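ATP:cob(I)alamin adenosyltransferase, putative (PDB 2ZHZ) probably transfers the adenosyl group of ATP to the cobalt of reduced cobalamin, giving adenosylcobalamin and triphosphate, and works as a homotrimer. Local coordinates at residues 38-41 against 42-46; 57-60 against 61-65. All blocks are in the same frame, centred on the assembly; numbering follows the deposited sequence.

Contact 1 (38-41 against 42-46); sequences DVDE and LNSQI
Leu42 N donates to Asp38 O at 2.9 Å, one of the i to i+4 backbone bonds that join the two segments in the middle of helix 31-50, part of the helix bundle. The CB of Leu42 rests near the same oxygen and near Val39 O. Asn43 N bonds in turn to Val39 O. The side chain of Asn43 reaches back through a water: the water accepts from Asn43 ND2 at 3.2 Å and donates to Asp40 OD2 at 2.8 Å. Ser44 grips Asp40 O twice. Its backbone N lies 2.9 Å from Asp40 O, and its OG donates to Asp40 O at 3.1 Å, a serine hydroxyl bonded back to the carbonyl four residues earlier. The two donors come from opposite faces of the carbonyl plane, with OG 36° above it. The Ser44 hydroxyl sits beside its own backbone N (chi1 -66°), which turns it back toward the preceding turn. Gln45 N closes on Glu41 O at 3.0 Å. A second water bridges Gln45 NE2 and Glu41 OE2, 2.8 Å from each. That carboxylate also pairs with Arg130 of its own chain and Arg130 of the second subunit. Asp40 pairs with Arg125 of that subunit. Asp40 and Glu41 thus take part in the contact between subunits. Leu42 and Asn43 pack on Leu69 of helix 56-77, while Leu42 meets Cys128 and Gln45 meets Val123 of helix 116-141.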
loop_
_atom_site.group_PDB
_atom_site.type_symbol
_atom_site.label_atom_id
_atom_site.label_comp_id
_atom_site.label_asym_id
_atom_site.label_seq_id
_atom_site.Cartn_x
_atom_site.Cartn_y
_atom_site.Cartn_z
ATOM N N ASP B 38 -0.733 -7.244 5.850
ATOM C CA ASP B 38 0.080 -6.034 5.829
ATOM C C ASP B 38 1.568 -6.366 5.781
ATOM O O ASP B 38 2.343 -5.649 5.158
ATOM C CB ASP B 38 -0.209 -5.157 7.043
ATOM C CG ASP B 38 -1.543 -4.438 6.946
ATOM O OD1 ASP B 38 -2.056 -4.261 5.817
ATOM O OD2 ASP B 38 -2.071 -4.036 8.005
ATOM N N VAL B 39 1.965 -7.450 6.443
ATOM C CA VAL B 39 3.368 -7.859 6.427
ATOM C C VAL B 39 3.736 -8.293 5.008
ATOM O O VAL B 39 4.818 -7.974 4.510
ATOM C CB VAL B 39 3.622 -9.021 7.422
ATOM C CG1 VAL B 39 5.032 -9.602 7.228
ATOM C CG2 VAL B 39 3.470 -8.504 8.844
ATOM N N ASP B 40 2.819 -9.007 4.362
ATOM C CA ASP B 40 2.999 -9.494 2.995
ATOM C C ASP B 40 3.079 -8.286 2.046
ATOM O O ASP B 40 3.923 -8.242 1.148
ATOM C CB ASP B 40 1.806 -10.387 2.618
ATOM C CG ASP B 40 1.995 -11.126 1.297
ATOM O OD1 ASP B 40 0.982 -11.640 0.770
ATOM O OD2 ASP B 40 3.133 -11.210 0.785
ATOM N N GLU B 41 2.204 -7.305 2.257
ATOM C CA GLU B 41 2.198 -6.111 1.412
ATOM C C GLU B 41 3.521 -5.362 1.569
ATOM O O GLU B 41 4.086 -4.858 0.597
ATOM C CB GLU B 41 1.024 -5.193 1.780
ATOM C CG GLU B 41 0.769 -4.098 0.742
ATOM C CD GLU B 41 -0.431 -3.225 1.078
ATOM O OE1 GLU B 41 -1.340 -3.704 1.784
ATOM O OE2 GLU B 41 -0.471 -2.065 0.619
ATOM N N LEU B 42 4.011 -5.283 2.802
ATOM C CA LEU B 42 5.288 -4.625 3.060
ATOM C C LEU B 42 6.401 -5.365 2.330
ATOM O O LEU B 42 7.243 -4.753 1.678
ATOM C CB LEU B 42 5.607 -4.621 4.554
ATOM C CG LEU B 42 7.056 -4.264 4.919
ATOM C CD1 LEU B 42 7.385 -2.844 4.453
ATOM C CD2 LEU B 42 7.247 -4.383 6.427
ATOM N N ASN B 43 6.410 -6.688 2.449
ATOM C CA ASN B 43 7.445 -7.478 1.795
ATOM C C ASN B 43 7.414 -7.265 0.282
ATOM O O ASN B 43 8.459 -7.236 -0.374
ATOM C CB ASN B 43 7.275 -8.963 2.135
ATOM C CG ASN B 43 8.583 -9.731 2.043
ATOM O OD1 ASN B 43 9.659 -9.134 1.978
ATOM N ND2 ASN B 43 8.498 -11.055 2.061
ATOM N N SER B 44 6.217 -7.093 -0.266
ATOM C CA SER B 44 6.069 -6.876 -1.700
ATOM C C SER B 44 6.604 -5.516 -2.128
ATOM O O SER B 44 7.219 -5.399 -3.190
ATOM C CB SER B 44 4.601 -7.023 -2.108
ATOM O OG SER B 44 4.180 -8.369 -1.920
ATOM N N GLN B 45 6.372 -4.487 -1.315
ATOM C CA GLN B 45 6.884 -3.159 -1.647
ATOM C C GLN B 45 8.415 -3.194 -1.615
ATOM O O GLN B 45 9.075 -2.531 -2.419
ATOM C CB GLN B 45 6.352 -2.111 -0.664
ATOM C CG GLN B 45 4.914 -1.665 -0.942
ATOM C CD GLN B 45 4.771 -0.882 -2.245
ATOM O OE1 GLN B 45 5.760 -0.543 -2.888
ATOM N NE2 GLN B 45 3.532 -0.586 -2.629
ATOM N N ILE B 46 8.979 -3.971 -0.693
ATOM C CA ILE B 46 10.431 -4.086 -0.613
ATOM C C ILE B 46 10.927 -4.769 -1.888
ATOM O O ILE B 46 12.021 -4.479 -2.380
ATOM C CB ILE B 46 10.861 -4.883 0.638
ATOM C CG1 ILE B 46 10.640 -4.014 1.881
ATOM C CG2 ILE B 46 12.337 -5.299 0.530
ATOM C CD1 ILE B 46 10.894 -4.719 3.196
HETATM O O HOH W 1 5.533 -12.119 1.863
HETATM O O HOH W 2 1.085 -0.719 -1.293
#

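Contact 2 (57-60 against 61-65); sequences DVRA and ALSAI
Arg59 O receives two donors from Ser63, the backbone N and OG, each at 2.8 Å from Arg59 O. The N bond is the usual alpha-helical one; the hydroxyl adds a second bond to the carbonyl four residues back, as serines in helices often do. The site is in the first turns of helix 56-77 of the helix bundle. The two donors approach from opposite faces of the carbonyl plane, and OG stands 39° out of it. The hydroxyl is placed there by a chi1 of -65°, which sets OG beside the backbone N of Ser63. The Arg59 CG passes alongside, 3.9 Å from Ser63 OG. Farther out, the arginine chain bends at chi3, and a water lies in the plane of its guanidinium, at the edge. The water accepts from Arg59 NH1 and donates a weak bond to Ser63 OG. NH1 also donates to Leu50 O, at the end of helix 31-50. Around the helix, Leu62 N donates to Val58 O at 3.0 Å. The side chains of this pair lie side by side, pointing the same way, and both touch helix 147-169. There Val58 packs on Val165 and Leu62 on Leu162. Ala61 and Ala64 offer small methyl groups to Trp95 of helix 86-101. Asp57 OD2 bonds to Tyr99 OH of that helix. Between the two branched side chains the closest approach is Val58 CG1 to Leu62 CD1, at 3.8 Å.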
loop_
_atom_site.group_PDB
_atom_site.type_symbol
_atom_site.label_atom_id
_atom_site.label_comp_id
_atom_site.label_asym_id
_atom_site.label_seq_id
_atom_site.Cartn_x
_atom_site.Cartn_y
_atom_site.Cartn_z
ATOM N N ASP B 57 25.540 -3.454 -0.607
ATOM C CA ASP B 57 25.255 -3.672 0.806
ATOM C C ASP B 57 23.781 -3.429 1.129
ATOM O O ASP B 57 23.180 -4.180 1.897
ATOM C CB ASP B 57 26.149 -2.776 1.671
ATOM C CG ASP B 57 25.941 -1.299 1.399
ATOM O OD1 ASP B 57 25.973 -0.897 0.220
ATOM O OD2 ASP B 57 25.755 -0.537 2.367
ATOM N N VAL B 58 23.202 -2.386 0.546
ATOM C CA VAL B 58 21.794 -2.080 0.782
ATOM C C VAL B 58 20.922 -3.213 0.244
ATOM O O VAL B 58 19.939 -3.601 0.878
ATOM C CB VAL B 58 21.385 -0.749 0.106
ATOM C CG1 VAL B 58 19.873 -0.536 0.235
ATOM C CG2 VAL B 58 22.128 0.409 0.760
ATOM N N ARG B 59 21.286 -3.744 -0.921
ATOM C CA ARG B 59 20.543 -4.843 -1.527
ATOM C C ARG B 59 20.624 -6.073 -0.631
ATOM O O ARG B 59 19.635 -6.780 -0.430
ATOM C CB ARG B 59 21.110 -5.179 -2.911
ATOM C CG ARG B 59 20.486 -6.412 -3.563
ATOM C CD ARG B 59 20.998 -6.612 -4.985
ATOM N NE ARG B 59 20.675 -5.467 -5.834
ATOM C CZ ARG B 59 19.444 -5.160 -6.234
ATOM N NH1 ARG B 59 18.417 -5.920 -5.871
ATOM N NH2 ARG B 59 19.240 -4.084 -6.980
ATOM N N ALA B 60 21.812 -6.319 -0.087
ATOM C CA ALA B 60 22.021 -7.465 0.785
ATOM C C ALA B 60 21.144 -7.388 2.026
ATOM O O ALA B 60 20.540 -8.381 2.427
ATOM C CB ALA B 60 23.493 -7.555 1.183
ATOM N N ALA B 61 21.070 -6.209 2.635
ATOM C CA ALA B 61 20.262 -6.033 3.834
ATOM C C ALA B 61 18.773 -6.191 3.527
ATOM O O ALA B 61 18.063 -6.906 4.236
ATOM C CB ALA B 61 20.530 -4.667 4.449
ATOM N N LEU B 62 18.307 -5.529 2.470
ATOM C CA LEU B 62 16.900 -5.611 2.078
ATOM C C LEU B 62 16.488 -7.027 1.671
ATOM O O LEU B 62 15.366 -7.457 1.946
ATOM C CB LEU B 62 16.613 -4.633 0.935
ATOM C CG LEU B 62 16.669 -3.140 1.299
ATOM C CD1 LEU B 62 16.505 -2.298 0.042
ATOM C CD2 LEU B 62 15.572 -2.814 2.304
ATOM N N SER B 63 17.389 -7.753 1.016
ATOM C CA SER B 63 17.084 -9.117 0.602
ATOM C C SER B 63 16.924 -9.995 1.838
ATOM O O SER B 63 16.022 -10.831 1.907
ATOM C CB SER B 63 18.195 -9.670 -0.296
ATOM O OG SER B 63 18.261 -8.951 -1.515
ATOM N N ALA B 64 17.801 -9.794 2.817
ATOM C CA ALA B 64 17.751 -10.560 4.054
ATOM C C ALA B 64 16.468 -10.239 4.809
ATOM O O ALA B 64 15.872 -11.110 5.448
ATOM C CB ALA B 64 18.954 -10.231 4.922
ATOM N N ILE B 65 16.051 -8.980 4.738
ATOM C CA ILE B 65 14.842 -8.545 5.419
ATOM C C ILE B 65 13.608 -9.242 4.855
ATOM O O ILE B 65 12.682 -9.552 5.600
ATOM C CB ILE B 65 14.699 -7.005 5.340
ATOM C CG1 ILE B 65 15.760 -6.363 6.242
ATOM C CG2 ILE B 65 13.286 -6.569 5.752
ATOM C CD1 ILE B 65 15.935 -4.864 6.050
HETATM O O HOH W 3 18.136 -8.509 -4.789
#

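Overall arrangement
From the N terminus, the chain passes ATP-binding residues such as Arg11, Thr18 and Lys28, and enters helix 31-50, whose start still lines the pocket (Ile33, Gly37). Contact 1 lies farther along this helix. The chain then turns into helix 56-77, whose opening turns hold contact 2. The two contacts are in series. Neither encloses the other, and neither closes a loop, since each runs along one helix. Their centres are about 15 Å apart, yet they touch: Ile46 CD1 meets Ile65 CG2 at 4.0 Å. Contact 1 is near the centre of the chain and faces helix 116-141 and the second subunit. Contact 2 lies farther out, meets no other subunit, and joins helices 31-50, 86-101 and 147-169.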